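Local coordinates for ABC transporter substrate binding protein (Ribose) (Agrobacterium vitis S4, PDB 4WT7), which probably serves as the periplasmic sugar- or polyol-binding component of an ABC transporter, here holding D-allitol, at residues N197-A202 against W226-L231. Numbering follows the deposited sequence.
With X9X (D-allitol), chain C.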
ATOM      1  N   ASN A 197      12.310  -0.187  -9.732  1.00 23.67           N
ATOM      2  CA  ASN A 197      13.581  -0.804  -9.327  1.00 26.89           C
ATOM      3  C   ASN A 197      13.563  -1.166  -7.847  1.00 25.61           C
ATOM      4  O   ASN A 197      14.607  -1.231  -7.184  1.00 26.16           O
ATOM      5  CB  ASN A 197      14.785   0.131  -9.573  1.00 30.91           C
ATOM      6  CG  ASN A 197      16.136  -0.603  -9.425  1.00 33.00           C
ATOM      7  OD1 ASN A 197      16.273  -1.743  -9.863  1.00 32.36           O
ATOM      8  ND2 ASN A 197      17.108   0.034  -8.775  1.00 31.85           N
ATOM      9  N   THR A 198      12.369  -1.378  -7.311  1.00 16.60           N
ATOM     10  CA  THR A 198      12.227  -1.494  -5.872  1.00 16.01           C
ATOM     11  C   THR A 198      13.070  -2.662  -5.302  1.00 16.34           C
ATOM     12  O   THR A 198      13.830  -2.480  -4.328  1.00 16.49           O
ATOM     13  CB  THR A 198      10.787  -1.719  -5.525  1.00 15.11           C
ATOM     14  OG1 THR A 198       9.990  -0.644  -6.062  1.00 14.85           O
ATOM     15  CG2 THR A 198      10.600  -1.822  -4.007  1.00 14.57           C
ATOM     16  N   VAL A 199      12.923  -3.854  -5.907  1.00 16.52           N
ATOM     17  CA  VAL A 199      13.584  -5.059  -5.395  1.00 17.66           C
ATOM     18  C   VAL A 199      15.131  -4.939  -5.417  1.00 18.26           C
ATOM     19  O   VAL A 199      15.790  -5.114  -4.383  1.00 17.87           O
ATOM     20  CB  VAL A 199      13.111  -6.329  -6.144  1.00 17.40           C
ATOM     21  CG1 VAL A 199      13.956  -7.540  -5.745  1.00 19.63           C
ATOM     22  CG2 VAL A 199      11.641  -6.596  -5.861  1.00 16.07           C
ATOM     23  N   GLN A 200      15.683  -4.596  -6.583  1.00 23.81           N
ATOM     24  CA  GLN A 200      17.126  -4.501  -6.759  1.00 27.02           C
ATOM     25  C   GLN A 200      17.723  -3.474  -5.810  1.00 24.87           C
ATOM     26  O   GLN A 200      18.774  -3.696  -5.217  1.00 23.83           O
ATOM     27  CB  GLN A 200      17.469  -4.183  -8.226  1.00 28.52           C
ATOM     28  CG  GLN A 200      17.005  -5.309  -9.181  1.00 34.91           C
ATOM     29  CD  GLN A 200      17.488  -5.132 -10.630  1.00 39.87           C
ATOM     30  OE1 GLN A 200      17.940  -4.029 -11.037  1.00 42.12           O
ATOM     31  NE2 GLN A 200      17.403  -6.229 -11.420  1.00 34.93           N
ATOM     32  N   ASP A 201      17.013  -2.365  -5.643  1.00 23.93           N
ATOM     33  CA  ASP A 201      17.430  -1.288  -4.757  1.00 20.84           C
ATOM     34  C   ASP A 201      17.379  -1.686  -3.285  1.00 21.36           C
ATOM     35  O   ASP A 201      18.279  -1.338  -2.510  1.00 20.14           O
ATOM     36  CB  ASP A 201      16.524  -0.064  -4.933  1.00 21.03           C
ATOM     37  CG  ASP A 201      16.893   1.045  -3.972  1.00 23.30           C
ATOM     38  OD1 ASP A 201      17.832   1.798  -4.289  1.00 22.63           O
ATOM     39  OD2 ASP A 201      16.287   1.118  -2.870  1.00 23.54           O
ATOM     40  N   ALA A 202      16.303  -2.374  -2.890  1.00 17.64           N
ATOM     41  CA  ALA A 202      16.136  -2.774  -1.506  1.00 17.21           C
ATOM     42  C   ALA A 202      17.217  -3.825  -1.159  1.00 17.88           C
ATOM     43  O   ALA A 202      17.865  -3.772  -0.099  1.00 18.10           O
ATOM     44  CB  ALA A 202      14.716  -3.335  -1.285  1.00 16.29           C
ATOM     45  N   TRP A 226       5.216  -1.682   2.798  1.00 11.07           N
ATOM     46  CA  TRP A 226       4.635  -2.534   1.783  1.00 10.95           C
ATOM     47  C   TRP A 226       5.688  -3.589   1.451  1.00 11.44           C
ATOM     48  O   TRP A 226       6.828  -3.451   1.846  1.00 11.84           O
ATOM     49  CB  TRP A 226       4.205  -1.743   0.549  1.00 10.88           C
ATOM     50  CG  TRP A 226       5.307  -0.971  -0.087  1.00 11.35           C
ATOM     51  CD1 TRP A 226       6.074   0.006   0.495  1.00 11.58           C
ATOM     52  CD2 TRP A 226       5.747  -1.078  -1.429  1.00 11.73           C
ATOM     53  NE1 TRP A 226       6.994   0.494  -0.404  1.00 12.09           N
ATOM     54  CE2 TRP A 226       6.809  -0.146  -1.600  1.00 12.20           C
ATOM     55  CE3 TRP A 226       5.359  -1.846  -2.511  1.00 11.81           C
ATOM     56  CZ2 TRP A 226       7.492  -0.005  -2.816  1.00 12.75           C
ATOM     57  CZ3 TRP A 226       6.023  -1.698  -3.710  1.00 12.34           C
ATOM     58  CH2 TRP A 226       7.078  -0.794  -3.854  1.00 12.81           C
ATOM     59  N   ASP A 227       5.335  -4.606   0.687  1.00 11.47           N
ATOM     60  CA  ASP A 227       6.112  -5.846   0.745  1.00 11.90           C
ATOM     61  C   ASP A 227       7.129  -6.098  -0.384  1.00 12.49           C
ATOM     62  O   ASP A 227       7.890  -7.047  -0.313  1.00 12.93           O
ATOM     63  CB  ASP A 227       5.191  -7.042   1.019  1.00 11.69           C
ATOM     64  CG  ASP A 227       4.322  -7.448  -0.178  1.00 11.61           C
ATOM     65  OD1 ASP A 227       4.371  -6.777  -1.236  1.00 11.68           O
ATOM     66  OD2 ASP A 227       3.591  -8.464  -0.017  1.00 11.53           O
ATOM     67  N   ILE A 228       7.181  -5.221  -1.386  1.00 12.58           N
ATOM     68  CA  ILE A 228       8.171  -5.368  -2.437  1.00 13.24           C
ATOM     69  C   ILE A 228       9.591  -5.028  -1.959  1.00 14.15           C
ATOM     70  O   ILE A 228      10.538  -5.767  -2.295  1.00 15.05           O
ATOM     71  CB  ILE A 228       7.735  -4.593  -3.705  1.00 13.27           C
ATOM     72  CG1 ILE A 228       6.344  -5.092  -4.148  1.00 12.84           C
ATOM     73  CG2 ILE A 228       8.717  -4.771  -4.827  1.00 14.04           C
ATOM     74  CD1 ILE A 228       6.211  -6.642  -4.236  1.00 13.02           C
ATOM     75  N   PRO A 229       9.759  -3.960  -1.152  1.00 13.59           N
ATOM     76  CA  PRO A 229      11.089  -3.783  -0.529  1.00 14.13           C
ATOM     77  C   PRO A 229      11.396  -4.961   0.411  1.00 14.23           C
ATOM     78  O   PRO A 229      12.553  -5.446   0.502  1.00 14.87           O
ATOM     79  CB  PRO A 229      10.945  -2.498   0.272  1.00 13.87           C
ATOM     80  CG  PRO A 229       9.793  -1.767  -0.393  1.00 13.38           C
ATOM     81  CD  PRO A 229       8.873  -2.805  -0.939  1.00 13.06           C
ATOM     82  N   GLN A 230      10.355  -5.443   1.091  1.00 13.66           N
ATOM     83  CA  GLN A 230      10.502  -6.625   1.928  1.00 13.77           C
ATOM     84  C   GLN A 230      11.130  -7.758   1.122  1.00 14.34           C
ATOM     85  O   GLN A 230      12.034  -8.426   1.601  1.00 14.84           O
ATOM     86  CB  GLN A 230       9.170  -7.059   2.546  1.00 13.16           C
ATOM     87  CG  GLN A 230       9.265  -8.223   3.532  1.00 13.32           C
ATOM     88  CD  GLN A 230       7.879  -8.714   3.984  1.00 12.79           C
ATOM     89  OE1 GLN A 230       6.838  -8.274   3.471  1.00 12.32           O
ATOM     90  NE2 GLN A 230       7.869  -9.634   4.940  1.00 12.95           N
ATOM     91  N   LEU A 231      10.638  -7.970  -0.094  1.00 14.30           N
ATOM     92  CA  LEU A 231      11.147  -9.025  -0.978  1.00 14.90           C
ATOM     93  C   LEU A 231      12.650  -8.839  -1.257  1.00 15.71           C
ATOM     94  O   LEU A 231      13.429  -9.763  -1.098  1.00 16.27           O
ATOM     95  CB  LEU A 231      10.374  -9.005  -2.298  1.00 14.80           C
ATOM     96  CG  LEU A 231      10.718 -10.015  -3.402  1.00 16.24           C
ATOM     97  CD1 LEU A 231      10.765 -11.428  -2.835  1.00 15.65           C
ATOM     98  CD2 LEU A 231       9.672  -9.897  -4.552  1.00 15.24           C
TER
HETATM   99  OAA X9X C 401       2.861   3.729  -2.090  1.00 12.22           O
HETATM  100  CAG X9X C 401       3.502   2.504  -2.119  1.00  5.73           C
HETATM  101  CAI X9X C 401       2.736   1.289  -1.710  1.00  5.41           C
HETATM  102  OAC X9X C 401       2.499   1.257  -0.323  1.00  9.79           O
HETATM  103  CAK X9X C 401       1.503   1.115  -2.548  1.00  1.73           C
HETATM  104  OAE X9X C 401       1.935   1.161  -3.853  1.00 10.31           O
HETATM  105  CAL X9X C 401       0.875  -0.266  -2.354  1.00 12.27           C
HETATM  106  OAF X9X C 401       1.787  -1.277  -2.608  1.00  9.48           O
HETATM  107  CAJ X9X C 401       0.135  -0.508  -1.053  1.00  8.59           C
HETATM  108  OAD X9X C 401       0.958  -0.845   0.009  1.00 10.55           O
HETATM  109  CAH X9X C 401      -0.834   0.579  -0.636  1.00  7.04           C
HETATM  110  OAB X9X C 401      -1.940   0.144   0.124  1.00 10.03           O
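Thr-198 reaches from the first turn of its helix into the angle between Trp-226, Ile-228 and Pro-229. Its CB lies 3.8 Å from Ile-228 CG2. There the side chain forks: a chi1 of -57° sets OG1 beside the backbone N and turns CG2 anti to it. CG2 enters the apolar side and sits 3.6 Å from Ile-228 CG2. The same methyl is 3.7 Å from Pro-229 CD. The other branch, OG1, comes up to the edge of the indole near its plane, 3.7 Å from Trp-226 CH2, while its hydrogen bond goes to the carbonyl of Val-194. Pro-229 CD sits over the centre of one indole face, 3.4 Å above the plane; D-allitol lies against the opposite face, its CAI offset toward the rim. The hydrogen bond from NE1 to Asp-193 and the proline behind it probably hold the indole as a flat wall of the allitol pocket. Farther from the ligand, Val-199 CG2 meets Ile-228 CG2 at 3.6 Å, and Ala-202 CB rests 3.5 Å from Pro-229 O. The first turns of helices 198-212 and 227-240 cross at -52°, in the lobe built on the sheet containing strand 221-224, which leads through Trp-226 into helix 227-240, with helix 254-260 touching Leu-231.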